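Exo-1,5-alpha-L-arabinofuranobiosidase (Gibberella zeae, PDB 2YDT) probably hydrolyses alpha-1,5-linked L-arabinan, releasing arabinobiose units from the chain end as an exo-acting glycoside hydrolase. Local coordinates at residues I121-S126 against L166-S171; F243-R248 against I290-G295. All coordinates share one frame; numbering follows the deposited sequence.

Contact 1: I121-S126 against L166-S171; sequences IEVYAS and LILYYS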
loop_
_atom_site.group_PDB
_atom_site.type_symbol
_atom_site.label_atom_id
_atom_site.label_comp_id
_atom_site.label_asym_id
_atom_site.label_seq_id
_atom_site.Cartn_x
_atom_site.Cartn_y
_atom_site.Cartn_z
ATOM N N ILE A 121 4.550 -1.815 -14.060
ATOM C CA ILE A 121 3.518 -2.290 -13.179
ATOM C C ILE A 121 2.759 -3.421 -13.899
ATOM O O ILE A 121 2.202 -3.221 -14.980
ATOM C CB ILE A 121 2.567 -1.151 -12.684
ATOM C CG1 ILE A 121 3.348 -0.189 -11.766
ATOM C CG2 ILE A 121 1.378 -1.756 -11.970
ATOM C CD1 ILE A 121 2.591 1.127 -11.422
ATOM N N GLU A 122 2.692 -4.583 -13.227
ATOM C CA GLU A 122 2.108 -5.836 -13.719
ATOM C C GLU A 122 0.963 -6.240 -12.844
ATOM O O GLU A 122 0.900 -5.858 -11.674
ATOM C CB GLU A 122 3.137 -6.986 -13.614
ATOM C CG GLU A 122 4.518 -6.718 -14.229
ATOM C CD GLU A 122 4.488 -6.799 -15.729
ATOM O OE1 GLU A 122 3.605 -6.150 -16.319
ATOM O OE2 GLU A 122 5.354 -7.490 -16.323
ATOM N N VAL A 123 0.041 -7.026 -13.392
ATOM C CA VAL A 123 -0.922 -7.785 -12.582
ATOM C C VAL A 123 -0.732 -9.279 -12.825
ATOM O O VAL A 123 -0.743 -9.711 -13.974
ATOM C CB VAL A 123 -2.407 -7.381 -12.831
ATOM C CG1 VAL A 123 -3.406 -8.259 -12.076
ATOM C CG2 VAL A 123 -2.599 -5.923 -12.468
ATOM N N TYR A 124 -0.596 -10.029 -11.735
ATOM C CA TYR A 124 -0.580 -11.503 -11.699
ATOM C C TYR A 124 -1.807 -11.952 -10.903
ATOM O O TYR A 124 -2.324 -11.226 -10.033
ATOM C CB TYR A 124 0.720 -12.033 -11.021
ATOM C CG TYR A 124 1.900 -12.024 -11.953
ATOM C CD1 TYR A 124 2.524 -10.837 -12.295
ATOM C CD2 TYR A 124 2.353 -13.199 -12.565
ATOM C CE1 TYR A 124 3.592 -10.820 -13.225
ATOM C CE2 TYR A 124 3.379 -13.195 -13.451
ATOM C CZ TYR A 124 4.011 -12.031 -13.800
ATOM O OH TYR A 124 5.038 -12.051 -14.738
ATOM N N ALA A 125 -2.286 -13.160 -11.187
ATOM C CA ALA A 125 -3.491 -13.680 -10.547
ATOM C C ALA A 125 -3.322 -15.110 -10.110
ATOM O O ALA A 125 -2.586 -15.860 -10.741
ATOM C CB ALA A 125 -4.690 -13.597 -11.491
ATOM N N SER A 126 -3.950 -15.446 -8.985
ATOM C CA SER A 126 -4.010 -16.817 -8.466
ATOM C C SER A 126 -5.465 -17.266 -8.418
ATOM O O SER A 126 -6.311 -16.602 -7.808
ATOM C CB SER A 126 -3.381 -16.946 -7.061
ATOM O OG SER A 126 -3.619 -18.278 -6.566
ATOM N N LEU A 166 -12.524 -2.164 -12.044
ATOM C CA LEU A 166 -11.388 -2.314 -11.108
ATOM C C LEU A 166 -10.442 -1.127 -11.372
ATOM O O LEU A 166 -10.058 -0.854 -12.509
ATOM C CB LEU A 166 -10.673 -3.643 -11.313
ATOM C CG LEU A 166 -9.402 -3.907 -10.494
ATOM C CD1 LEU A 166 -9.742 -4.067 -9.011
ATOM C CD2 LEU A 166 -8.627 -5.131 -11.044
ATOM N N ILE A 167 -10.097 -0.405 -10.311
ATOM C CA ILE A 167 -9.213 0.761 -10.407
ATOM C C ILE A 167 -7.838 0.416 -9.845
ATOM O O ILE A 167 -7.736 -0.181 -8.776
ATOM C CB ILE A 167 -9.771 1.986 -9.625
ATOM C CG1 ILE A 167 -11.246 2.230 -9.984
ATOM C CG2 ILE A 167 -8.920 3.237 -9.883
ATOM C CD1 ILE A 167 -11.899 3.282 -9.174
ATOM N N LEU A 168 -6.798 0.797 -10.575
ATOM C CA LEU A 168 -5.418 0.651 -10.138
ATOM C C LEU A 168 -4.832 2.036 -10.067
ATOM O O LEU A 168 -4.641 2.706 -11.078
ATOM C CB LEU A 168 -4.626 -0.276 -11.063
ATOM C CG LEU A 168 -3.304 -0.796 -10.514
ATOM C CD1 LEU A 168 -2.857 -2.073 -11.240
ATOM C CD2 LEU A 168 -2.222 0.284 -10.616
ATOM N N TYR A 169 -4.564 2.459 -8.825
ATOM C CA TYR A 169 -3.976 3.754 -8.487
ATOM C C TYR A 169 -2.486 3.603 -8.353
ATOM O O TYR A 169 -2.002 2.605 -7.819
ATOM C CB TYR A 169 -4.500 4.221 -7.132
ATOM C CG TYR A 169 -5.991 4.432 -7.031
ATOM C CD1 TYR A 169 -6.562 5.681 -7.300
ATOM C CD2 TYR A 169 -6.818 3.436 -6.583
ATOM C CE1 TYR A 169 -7.935 5.888 -7.188
ATOM C CE2 TYR A 169 -8.189 3.635 -6.489
ATOM C CZ TYR A 169 -8.722 4.857 -6.770
ATOM O OH TYR A 169 -10.093 5.034 -6.633
ATOM N N TYR A 170 -1.720 4.581 -8.857
ATOM C CA TYR A 170 -0.291 4.539 -8.699
ATOM C C TYR A 170 0.370 5.924 -8.763
ATOM O O TYR A 170 -0.336 6.943 -8.900
ATOM C CB TYR A 170 0.303 3.565 -9.731
ATOM C CG TYR A 170 0.042 3.876 -11.201
ATOM C CD1 TYR A 170 1.011 4.496 -11.990
ATOM C CD2 TYR A 170 -1.144 3.480 -11.821
ATOM C CE1 TYR A 170 0.835 4.693 -13.337
ATOM C CE2 TYR A 170 -1.343 3.706 -13.190
ATOM C CZ TYR A 170 -0.347 4.320 -13.934
ATOM O OH TYR A 170 -0.515 4.540 -15.308
ATOM N N SER A 171 1.689 5.941 -8.595
ATOM C CA SER A 171 2.559 7.119 -8.644
ATOM C C SER A 171 3.239 7.193 -10.002
ATOM O O SER A 171 3.729 6.180 -10.504
ATOM C CB SER A 171 3.628 7.040 -7.543
ATOM O OG SER A 171 3.051 6.798 -6.259
#
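The strand bearing Ile121 and Val123 runs roughly antiparallel to the one bearing Leu168 and Tyr170, at 146° between their directions and with the segment axes 10.5 Å apart, so the two belong to stacked sheets and meet through side chains alone. Ile121 faces Tyr170 with its CA 9.0 Å from the CA of Tyr170, and Val123 faces Leu168. Ile121 makes the tightest approach: its terminal CD1 lies 3.7 Å from Tyr170 CB and 3.8 Å from Tyr170 CG, reaching the root of the aromatic side chain at an oblique slant to the ring. An extended outer torsion (chi2 169°) carries this methyl out to the tyrosine, while the second branch, CG2, turns to Leu168 and stops 4.3 Å from its CD1. That same leucine methyl also meets Val123, whose CG2 is 4.0 Å from Leu168 CD1; the valine and leucine side chains lie alongside, each running past the other's end. Leu168 CD1 is thus shared by two residues of strand 119-126. The phenol oxygen of Tyr170 is hydrogen-bonded to Gln186 and Arg174, which tether the polar end while the CB end packs on isoleucine. All four touching residues are buried. Behind them Val123 rests on Val139, Tyr170 on Ala140, and Leu168 on Pro157 and Leu159. Next in sequence, Ser171 touches the bound iminosugar and is hydrogen-bonded to Glu156 and to the backbone N of Met212, although the Tyr170 side chain stays about 9 Å from that ligand. Aliphatic packing of this kind, between the third strand of one four-stranded antiparallel sheet and the second strand of the next, is what joins neighbouring blades in a six-bladed beta-propeller.

Contact 2: F243-R248 against I290-G295; sequences FPVYYR and IVVSCG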
loop_
_atom_site.group_PDB
_atom_site.type_symbol
_atom_site.label_atom_id
_atom_site.label_comp_id
_atom_site.label_asym_id
_atom_site.label_seq_id
_atom_site.Cartn_x
_atom_site.Cartn_y
_atom_site.Cartn_z
ATOM N N PHE A 243 7.163 15.236 3.690
ATOM C CA PHE A 243 6.143 14.366 3.093
ATOM C C PHE A 243 4.933 14.185 4.020
ATOM O O PHE A 243 4.532 13.070 4.353
ATOM C CB PHE A 243 6.791 12.998 2.758
ATOM C CG PHE A 243 7.922 13.061 1.738
ATOM C CD1 PHE A 243 7.701 12.812 0.391
ATOM C CD2 PHE A 243 9.214 13.375 2.141
ATOM C CE1 PHE A 243 8.756 12.893 -0.527
ATOM C CE2 PHE A 243 10.245 13.433 1.230
ATOM C CZ PHE A 243 10.021 13.184 -0.093
ATOM N N PRO A 244 4.258 15.283 4.402
ATOM C CA PRO A 244 3.114 15.148 5.288
ATOM C C PRO A 244 1.952 14.327 4.697
ATOM O O PRO A 244 1.755 14.323 3.482
ATOM C CB PRO A 244 2.686 16.613 5.510
ATOM C CG PRO A 244 3.123 17.307 4.299
ATOM C CD PRO A 244 4.454 16.669 3.953
ATOM N N VAL A 245 1.259 13.583 5.546
ATOM C CA VAL A 245 0.102 12.797 5.114
ATOM C C VAL A 245 -1.091 13.713 4.820
ATOM O O VAL A 245 -1.547 14.478 5.700
ATOM C CB VAL A 245 -0.255 11.681 6.088
ATOM C CG1 VAL A 245 -1.423 10.834 5.531
ATOM C CG2 VAL A 245 0.986 10.775 6.349
ATOM N N TYR A 246 -1.592 13.635 3.586
ATOM C CA TYR A 246 -2.789 14.371 3.161
ATOM C C TYR A 246 -3.833 13.380 2.676
ATOM O O TYR A 246 -3.552 12.212 2.374
ATOM C CB TYR A 246 -2.481 15.381 2.052
ATOM C CG TYR A 246 -2.017 16.746 2.495
ATOM C CD1 TYR A 246 -0.852 16.913 3.227
ATOM C CD2 TYR A 246 -2.742 17.899 2.140
ATOM C CE1 TYR A 246 -0.420 18.194 3.625
ATOM C CE2 TYR A 246 -2.313 19.160 2.538
ATOM C CZ TYR A 246 -1.149 19.293 3.258
ATOM O OH TYR A 246 -0.699 20.563 3.634
ATOM N N TYR A 247 -5.071 13.854 2.604
ATOM C CA TYR A 247 -6.176 13.055 2.088
ATOM C C TYR A 247 -7.223 13.903 1.382
ATOM O O TYR A 247 -7.280 15.118 1.530
ATOM C CB TYR A 247 -6.804 12.209 3.193
ATOM C CG TYR A 247 -7.541 12.974 4.276
ATOM C CD1 TYR A 247 -8.928 13.216 4.203
ATOM C CD2 TYR A 247 -6.830 13.529 5.328
ATOM C CE1 TYR A 247 -9.589 13.902 5.248
ATOM C CE2 TYR A 247 -7.457 14.228 6.323
ATOM C CZ TYR A 247 -8.832 14.421 6.263
ATOM O OH TYR A 247 -9.423 15.101 7.288
ATOM N N ARG A 248 -8.030 13.227 0.583
ATOM C CA ARG A 248 -9.163 13.792 -0.121
ATOM C C ARG A 248 -10.373 12.885 0.051
ATOM O O ARG A 248 -10.236 11.663 0.233
ATOM C CB ARG A 248 -8.832 13.967 -1.608
ATOM C CG ARG A 248 -7.694 14.946 -1.863
ATOM C CD ARG A 248 -7.326 15.082 -3.283
ATOM N NE ARG A 248 -6.168 15.965 -3.457
ATOM C CZ ARG A 248 -5.933 16.706 -4.535
ATOM N NH1 ARG A 248 -6.752 16.657 -5.565
ATOM N NH2 ARG A 248 -4.869 17.491 -4.609
ATOM N N ILE A 290 -11.922 5.202 10.623
ATOM C CA ILE A 290 -10.841 5.300 9.613
ATOM C C ILE A 290 -9.554 5.142 10.398
ATOM O O ILE A 290 -9.377 5.775 11.418
ATOM C CB ILE A 290 -10.817 6.660 8.848
ATOM C CG1 ILE A 290 -12.153 6.962 8.182
ATOM C CG2 ILE A 290 -9.652 6.676 7.827
ATOM C CD1 ILE A 290 -12.370 8.378 7.752
ATOM N N VAL A 291 -8.644 4.282 9.928
ATOM C CA VAL A 291 -7.347 4.060 10.565
ATOM C C VAL A 291 -6.205 4.342 9.575
ATOM O O VAL A 291 -6.203 3.773 8.464
ATOM C CB VAL A 291 -7.203 2.643 11.153
ATOM C CG1 VAL A 291 -5.981 2.579 12.040
ATOM C CG2 VAL A 291 -8.456 2.287 12.016
ATOM N N VAL A 292 -5.288 5.204 9.967
ATOM C CA VAL A 292 -4.146 5.552 9.125
ATOM C C VAL A 292 -2.823 5.273 9.851
ATOM O O VAL A 292 -2.621 5.604 11.024
ATOM C CB VAL A 292 -4.186 7.034 8.682
ATOM C CG1 VAL A 292 -2.910 7.418 7.997
ATOM C CG2 VAL A 292 -5.368 7.284 7.715
ATOM N N SER A 293 -1.895 4.690 9.126
ATOM C CA SER A 293 -0.496 4.587 9.558
ATOM C C SER A 293 0.324 5.493 8.683
ATOM O O SER A 293 -0.041 5.759 7.535
ATOM C CB SER A 293 0.020 3.152 9.442
ATOM O OG SER A 293 1.401 3.039 9.828
ATOM N N CYS A 294 1.460 5.961 9.226
ATOM C CA CYS A 294 2.501 6.568 8.416
ATOM C C CYS A 294 3.841 5.865 8.653
ATOM O O CYS A 294 3.956 5.065 9.576
ATOM C CB CYS A 294 2.614 8.061 8.680
ATOM S SG CYS A 294 3.500 8.525 10.179
ATOM N N GLY A 295 4.822 6.167 7.818
ATOM C CA GLY A 295 6.102 5.451 7.803
ATOM C C GLY A 295 7.222 6.072 8.640
ATOM O O GLY A 295 8.369 5.607 8.573
#
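Val245 is the hub of this small, buried interface, offering one methyl to Cys294 and the other to Val292. The closer touch is between Val245 CG2 and Cys294 CB, 3.9 Å apart, so the cysteine meets the valine through its methylene rather than its sulfur. A cysteine chi1 of 79° turns SG away from the valine methyl, to 5.1 Å from Val245 CG2, and leaves CB as the touching atom. The second methyl of Val245, CG1, reaches toward Val292 and lies 4.5 Å from Val292 CG1, a looser brush of two branched side chains. With CG1 anti to the backbone N (chi1 -176°) and CG2 beside that N, the fork of Val245 spans two residues of the facing segment that lie on the same side of it. The backbones converge toward Cys294: the CA of Val245 is 7.4 Å from that of Cys294 but 9.3 Å from the CA of Val292. Further out, Val245 is backed by Val226 and Ile264 and fixed through its backbone by hydrogen bonds with Ile264 and Pro272, while Val292 lies against Val278. Ser293, pointing away from Val245, has its OG hydrogen-bonded to Arg325 NE. The Cys294 side chain lies about 7 Å from that of Glu299, a manganese ligand, but about 11 Å from the metal itself. Carbon meeting carbon, with just 89 Å² buried, implies a nondirectional, hydrophobic joint between blades, its geometry probably set by the sheets behind Val245 and Val292 rather than by polar bonds across it.

In the fold
From the N terminus, strand 11-17 first joins the sheet built from the C-terminal strands 326-330, 336-341 and 354-360, closing the propeller into a ring. Contact 1 then closes a loop of 39 residues, bringing the blade of residues 87-142 against that of residues 154-201. Contact 2 comes later and spans 41 residues, joining the blade of residues 209-263 to that of residues 277-315. The loops follow in series, neither nested nor crossed. Both pair the third strand of one blade with the second strand of its successor. The centres of contact 1 and contact 2 lie about 21 Å apart on opposite sides of the chain's centre, and their nearest atoms are about 10 Å apart.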